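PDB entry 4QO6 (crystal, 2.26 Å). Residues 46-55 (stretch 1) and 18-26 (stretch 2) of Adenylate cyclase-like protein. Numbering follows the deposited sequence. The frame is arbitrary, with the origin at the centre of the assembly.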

ATOM      1  N   ILE A  46       3.575  20.264  12.711  1.00 21.00           N
ATOM      2  CA  ILE A  46       2.668  20.749  13.812  1.00 21.63           C
ATOM      3  C   ILE A  46       3.028  19.998  15.084  1.00 20.61           C
ATOM      4  O   ILE A  46       3.427  20.635  16.051  1.00 19.94           O
ATOM      5  CB  ILE A  46       1.182  20.641  13.457  1.00 25.09           C
ATOM      6  CG1 ILE A  46       0.910  21.480  12.213  1.00 28.16           C
ATOM      7  CG2 ILE A  46       0.261  21.074  14.629  1.00 25.10           C
ATOM      8  CD1 ILE A  46      -0.455  21.243  11.614  1.00 29.27           C
ATOM      9  N   ASP A  47       3.040  18.658  15.065  1.00 20.53           N
ATOM     10  CA  ASP A  47       3.539  17.929  16.202  1.00 22.60           C
ATOM     11  C   ASP A  47       4.955  18.351  16.643  1.00 23.65           C
ATOM     12  O   ASP A  47       5.261  18.393  17.831  1.00 21.78           O
ATOM     13  CB  ASP A  47       3.450  16.411  15.983  1.00 28.40           C
ATOM     14  CG  ASP A  47       2.018  15.935  15.706  1.00 38.74           C
ATOM     15  OD1 ASP A  47       1.036  16.715  15.872  1.00 49.72           O
ATOM     16  OD2 ASP A  47       1.834  14.756  15.342  1.00 51.89           O
ATOM     17  N   LYS A  48       5.843  18.676  15.700  1.00 25.07           N
ATOM     18  CA  LYS A  48       7.180  19.037  16.053  1.00 25.89           C
ATOM     19  C   LYS A  48       7.174  20.326  16.882  1.00 28.42           C
ATOM     20  O   LYS A  48       7.902  20.464  17.858  1.00 23.88           O
ATOM     21  CB  LYS A  48       7.973  19.221  14.792  1.00 28.37           C
ATOM     22  CG  LYS A  48       9.477  19.394  14.970  1.00 32.57           C
ATOM     23  CD  LYS A  48      10.074  19.040  13.595  1.00 36.35           C
ATOM     24  CE  LYS A  48      11.558  18.885  13.589  1.00 37.52           C
ATOM     25  NZ  LYS A  48      12.134  20.137  14.093  1.00 41.11           N
ATOM     26  N   SER A  49       6.373  21.296  16.466  1.00 28.31           N
ATOM     27  CA  SER A  49       6.302  22.547  17.207  1.00 30.70           C
ATOM     28  C   SER A  49       5.723  22.339  18.627  1.00 27.16           C
ATOM     29  O   SER A  49       6.192  22.961  19.560  1.00 23.00           O
ATOM     30  CB  SER A  49       5.480  23.595  16.439  1.00 34.45           C
ATOM     31  OG  SER A  49       6.217  24.027  15.286  1.00 37.14           O
ATOM     32  N   GLU A  50       4.734  21.469  18.769  1.00 25.34           N
ATOM     33  CA  GLU A  50       4.209  21.129  20.086  1.00 28.72           C
ATOM     34  C   GLU A  50       5.324  20.545  20.962  1.00 29.42           C
ATOM     35  O   GLU A  50       5.481  20.956  22.121  1.00 24.43           O
ATOM     36  CB  GLU A  50       3.066  20.116  20.029  1.00 32.31           C
ATOM     37  CG  GLU A  50       1.639  20.654  19.904  1.00 37.89           C
ATOM     38  CD  GLU A  50       0.669  19.540  19.478  1.00 43.52           C
ATOM     39  OE1 GLU A  50       0.837  18.390  19.962  1.00 55.01           O
ATOM     40  OE2 GLU A  50      -0.245  19.769  18.660  1.00 41.16           O
ATOM     41  N   LEU A  51       6.097  19.610  20.394  1.00 26.81           N
ATOM     42  CA  LEU A  51       7.157  18.963  21.154  1.00 27.15           C
ATOM     43  C   LEU A  51       8.164  19.972  21.632  1.00 27.67           C
ATOM     44  O   LEU A  51       8.446  20.032  22.819  1.00 24.73           O
ATOM     45  CB  LEU A  51       7.824  17.851  20.357  1.00 24.35           C
ATOM     46  CG  LEU A  51       9.132  17.266  20.849  1.00 25.97           C
ATOM     47  CD1 LEU A  51       9.044  16.665  22.260  1.00 27.03           C
ATOM     48  CD2 LEU A  51       9.627  16.259  19.800  1.00 24.79           C
ATOM     49  N   LEU A  52       8.688  20.767  20.702  1.00 27.98           N
ATOM     50  CA  LEU A  52       9.734  21.736  21.036  1.00 32.95           C
ATOM     51  C   LEU A  52       9.322  22.797  22.056  1.00 32.97           C
ATOM     52  O   LEU A  52      10.126  23.238  22.848  1.00 29.91           O
ATOM     53  CB  LEU A  52      10.259  22.475  19.823  1.00 33.08           C
ATOM     54  CG  LEU A  52      10.839  21.582  18.744  1.00 37.88           C
ATOM     55  CD1 LEU A  52      10.933  22.427  17.475  1.00 37.70           C
ATOM     56  CD2 LEU A  52      12.177  20.980  19.149  1.00 36.88           C
ATOM     57  N   TYR A  53       8.101  23.259  21.967  1.00 36.19           N
ATOM     58  CA  TYR A  53       7.642  24.287  22.881  1.00 40.15           C
ATOM     59  C   TYR A  53       7.309  23.761  24.270  1.00 34.98           C
ATOM     60  O   TYR A  53       7.453  24.511  25.233  1.00 34.08           O
ATOM     61  CB  TYR A  53       6.494  25.116  22.276  1.00 41.10           C
ATOM     62  CG  TYR A  53       7.111  26.233  21.471  1.00 49.82           C
ATOM     63  CD1 TYR A  53       7.749  25.963  20.250  1.00 51.62           C
ATOM     64  CD2 TYR A  53       7.143  27.553  21.958  1.00 57.85           C
ATOM     65  CE1 TYR A  53       8.367  26.962  19.526  1.00 50.87           C
ATOM     66  CE2 TYR A  53       7.753  28.568  21.226  1.00 56.41           C
ATOM     67  CZ  TYR A  53       8.360  28.255  20.016  1.00 56.07           C
ATOM     68  OH  TYR A  53       8.961  29.231  19.274  1.00 65.37           O
ATOM     69  N   LYS A  54       6.860  22.511  24.369  1.00 31.41           N
ATOM     70  CA  LYS A  54       6.686  21.878  25.672  1.00 29.39           C
ATOM     71  C   LYS A  54       7.973  21.585  26.369  1.00 29.13           C
ATOM     72  O   LYS A  54       8.034  21.755  27.563  1.00 28.15           O
ATOM     73  CB  LYS A  54       5.877  20.623  25.591  1.00 30.65           C
ATOM     74  CG  LYS A  54       4.445  20.860  25.154  1.00 33.80           C
ATOM     75  CD  LYS A  54       3.718  19.523  25.124  1.00 36.64           C
ATOM     76  CE  LYS A  54       2.208  19.686  25.125  1.00 37.82           C
ATOM     77  NZ  LYS A  54       1.611  18.326  25.058  1.00 40.86           N
ATOM     78  N   VAL A  55       9.017  21.140  25.671  1.00 31.03           N
ATOM     79  CA  VAL A  55      10.279  20.889  26.389  1.00 34.05           C
ATOM     80  C   VAL A  55      10.941  22.225  26.762  1.00 37.02           C
ATOM     81  O   VAL A  55      11.498  22.376  27.838  1.00 34.97           O
ATOM     82  CB  VAL A  55      11.289  20.000  25.628  1.00 32.70           C
ATOM     83  CG1 VAL A  55      10.667  18.668  25.290  1.00 35.01           C
ATOM     84  CG2 VAL A  55      11.772  20.690  24.382  1.00 35.10           C
TER
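Stretch 2 (18-26) VIQQFPTVR

The contact between the two stretches is centred on Leu-51 and Phe-22, which bury more surface against the opposing stretch than any other residues. Stretch 1 is helical throughout, its backbone hydrogen bonds running from the carbonyl of one residue to the amide four positions later. Against this regular surface the ring of Phe-22 lies with one face over Leu-51: CB of Leu-51 stands 3.9 Å from the centroid of the Phe-22 ring and only 13° off the ring normal, a CH-pi contact. CA-to-CB of Leu-51 points sideways relative to stretch 2, and with chi1 t and chi2 p the side chain brings its CD1 to 3.7 Å from CD2 of Phe-22.

The same leucine reaches several parts of the partner segment. Its CD1 lies 4.3 Å from CG1 of Val-18 and 4.4 Å from CG2 of Ile-19, while CD2 of Leu-51 approaches CG2 of Val-25 at 4.2 Å. Residues at both ends of the bend in stretch 2 thus meet around one side chain, an arrangement made possible by the folded backbone of that segment.

Stretch 2 enters as the last part of a helix, which includes Val-18 and Ile-19, and then changes direction through two successive beta turns that share Phe-22. The first, type I, spans Ile-19 to Phe-22 and is closed by a hydrogen bond from Phe-22 N to Ile-19 O (2.8 Å). The second, type II, runs from Phe-22 to Val-25, with Val-25 N bonded to Phe-22 O at 3.1 Å; Thr-24 takes a positive phi of 78°, as expected at the third position of such a turn. CA-to-CB of both Phe-22 and Val-25 points toward the helix, whereas Pro-23 and Thr-24, between them, make no contact with it.

The direction of the packing is clear from the order of contacts. Val-18 lies near the later part of stretch 1, its CG1 3.7 Å from CG1 of Val-55 and 3.8 Å from CB of Lys-54; Phe-22 extends the contact back to Glu-50 and Asp-47. From Val-18 to Phe-22 the chain therefore runs counter to the helix. The CA atoms of Val-18 and Val-55 are 6.7 Å apart, and those of Ile-19 and Leu-51 7.4 Å.

Around the phenylalanine the surroundings become more polar. CB of Glu-50 sits at the ring edge, 4.3 Å from CZ of Phe-22, so this acidic residue contributes an aliphatic carbon to the packing. One turn earlier, the carbonyl O of Asp-47 is 3.7 Å from CE1 of Phe-22, while the carboxylate of Asp-47 is hydrogen-bonded elsewhere in the structure.

At the exposed margin, Lys-54 extends along stretch 2 in an m, t, t, t conformation. Its CB packs on Val-18, and its NZ reaches to 3.2 Å from OE1 of Gln-21, bringing the apolar contact to a polar edge.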

ATOM      1  N   VAL A  18       6.787  14.726  28.927  1.00 25.90           N
ATOM      2  CA  VAL A  18       6.684  15.351  27.632  1.00 22.92           C
ATOM      3  C   VAL A  18       6.965  14.291  26.565  1.00 22.74           C
ATOM      4  O   VAL A  18       6.088  13.951  25.779  1.00 23.00           O
ATOM      5  CB  VAL A  18       7.618  16.541  27.523  1.00 22.43           C
ATOM      6  CG1 VAL A  18       7.403  17.244  26.200  1.00 25.43           C
ATOM      7  CG2 VAL A  18       7.367  17.564  28.618  1.00 23.52           C
ATOM      8  N   ILE A  19       8.173  13.744  26.525  1.00 23.62           N
ATOM      9  CA  ILE A  19       8.583  13.024  25.310  1.00 24.48           C
ATOM     10  C   ILE A  19       7.791  11.717  25.073  1.00 24.94           C
ATOM     11  O   ILE A  19       7.577  11.333  23.919  1.00 19.47           O
ATOM     12  CB  ILE A  19      10.100  12.814  25.238  1.00 29.66           C
ATOM     13  CG1 ILE A  19      10.580  11.851  26.309  1.00 32.77           C
ATOM     14  CG2 ILE A  19      10.828  14.146  25.334  1.00 29.83           C
ATOM     15  CD1 ILE A  19      11.694  11.000  25.782  1.00 37.01           C
ATOM     16  N   GLN A  20       7.212  11.140  26.148  1.00 26.95           N
ATOM     17  CA  GLN A  20       6.323   9.933  26.076  1.00 26.86           C
ATOM     18  C   GLN A  20       5.131  10.121  25.175  1.00 24.60           C
ATOM     19  O   GLN A  20       4.587   9.153  24.635  1.00 24.35           O
ATOM     20  CB  GLN A  20       5.788   9.528  27.458  1.00 29.77           C
ATOM     21  CG  GLN A  20       4.709  10.447  28.035  1.00 34.09           C
ATOM     22  CD  GLN A  20       3.986   9.847  29.262  1.00 40.39           C
ATOM     23  OE1 GLN A  20       4.412  10.060  30.401  1.00 39.27           O
ATOM     24  NE2 GLN A  20       2.903   9.074  29.019  1.00 36.42           N
ATOM     25  N   GLN A  21       4.717  11.374  25.002  1.00 22.80           N
ATOM     26  CA  GLN A  21       3.619  11.665  24.098  1.00 25.44           C
ATOM     27  C   GLN A  21       3.962  11.580  22.613  1.00 26.75           C
ATOM     28  O   GLN A  21       3.068  11.716  21.764  1.00 32.86           O
ATOM     29  CB  GLN A  21       3.030  13.031  24.441  1.00 26.19           C
ATOM     30  CG  GLN A  21       2.624  13.122  25.949  1.00 26.41           C
ATOM     31  CD  GLN A  21       2.230  14.533  26.343  1.00 30.77           C
ATOM     32  OE1 GLN A  21       1.390  15.154  25.649  1.00 29.77           O
ATOM     33  NE2 GLN A  21       2.853  15.080  27.423  1.00 29.04           N
ATOM     34  N   PHE A  22       5.254  11.409  22.302  1.00 26.75           N
ATOM     35  CA  PHE A  22       5.790  11.427  20.937  1.00 21.26           C
ATOM     36  C   PHE A  22       6.574  10.137  20.824  1.00 18.71           C
ATOM     37  O   PHE A  22       7.746  10.032  21.198  1.00 18.86           O
ATOM     38  CB  PHE A  22       6.636  12.654  20.811  1.00 22.53           C
ATOM     39  CG  PHE A  22       5.858  13.951  21.037  1.00 22.57           C
ATOM     40  CD1 PHE A  22       5.086  14.512  20.021  1.00 23.72           C
ATOM     41  CD2 PHE A  22       5.922  14.610  22.227  1.00 21.63           C
ATOM     42  CE1 PHE A  22       4.388  15.698  20.229  1.00 24.36           C
ATOM     43  CE2 PHE A  22       5.213  15.795  22.448  1.00 21.43           C
ATOM     44  CZ  PHE A  22       4.452  16.340  21.458  1.00 21.99           C
ATOM     45  N   PRO A  23       5.901   9.075  20.442  1.00 16.48           N
ATOM     46  CA  PRO A  23       6.639   7.814  20.414  1.00 16.58           C
ATOM     47  C   PRO A  23       7.793   7.901  19.353  1.00 16.34           C
ATOM     48  O   PRO A  23       7.663   8.656  18.377  1.00 13.50           O
ATOM     49  CB  PRO A  23       5.579   6.778  19.966  1.00 17.40           C
ATOM     50  CG  PRO A  23       4.250   7.436  20.161  1.00 18.41           C
ATOM     51  CD  PRO A  23       4.498   8.927  20.028  1.00 18.76           C
ATOM     52  N   THR A  24       8.846   7.136  19.622  1.00 15.85           N
ATOM     53  CA  THR A  24      10.172   7.136  18.978  1.00 17.14           C
ATOM     54  C   THR A  24      11.081   8.260  19.428  1.00 19.19           C
ATOM     55  O   THR A  24      12.294   8.274  19.058  1.00 19.19           O
ATOM     56  CB  THR A  24      10.157   7.141  17.473  1.00 14.46           C
ATOM     57  OG1 THR A  24       9.756   8.424  17.024  1.00 13.73           O
ATOM     58  CG2 THR A  24       9.220   6.084  16.878  1.00 15.55           C
ATOM     59  N   VAL A  25      10.559   9.252  20.136  1.00 16.85           N
ATOM     60  CA  VAL A  25      11.449  10.339  20.494  1.00 15.32           C
ATOM     61  C   VAL A  25      12.301   9.899  21.660  1.00 17.06           C
ATOM     62  O   VAL A  25      11.792   9.223  22.592  1.00 18.00           O
ATOM     63  CB  VAL A  25      10.744  11.595  20.775  1.00 15.36           C
ATOM     64  CG1 VAL A  25      11.721  12.642  21.313  1.00 16.33           C
ATOM     65  CG2 VAL A  25      10.072  12.103  19.526  1.00 14.46           C
ATOM     66  N   ARG A  26      13.607  10.186  21.543  1.00 17.09           N
ATOM     67  CA  ARG A  26      14.623   9.942  22.570  1.00 17.31           C
ATOM     68  C   ARG A  26      15.385  11.224  22.912  1.00 16.57           C
ATOM     69  O   ARG A  26      15.270  12.217  22.228  1.00 20.99           O
ATOM     70  CB  ARG A  26      15.600   8.852  22.102  1.00 17.08           C
ATOM     71  CG  ARG A  26      14.943   7.524  21.686  1.00 17.04           C
ATOM     72  CD  ARG A  26      14.271   6.781  22.879  1.00 16.89           C
ATOM     73  NE  ARG A  26      13.700   5.480  22.425  1.00 15.52           N
ATOM     74  CZ  ARG A  26      12.446   5.266  22.086  1.00 15.11           C
ATOM     75  NH1 ARG A  26      11.541   6.227  22.175  1.00 17.76           N
ATOM     76  NH2 ARG A  26      12.047   4.060  21.706  1.00 14.52           N
TER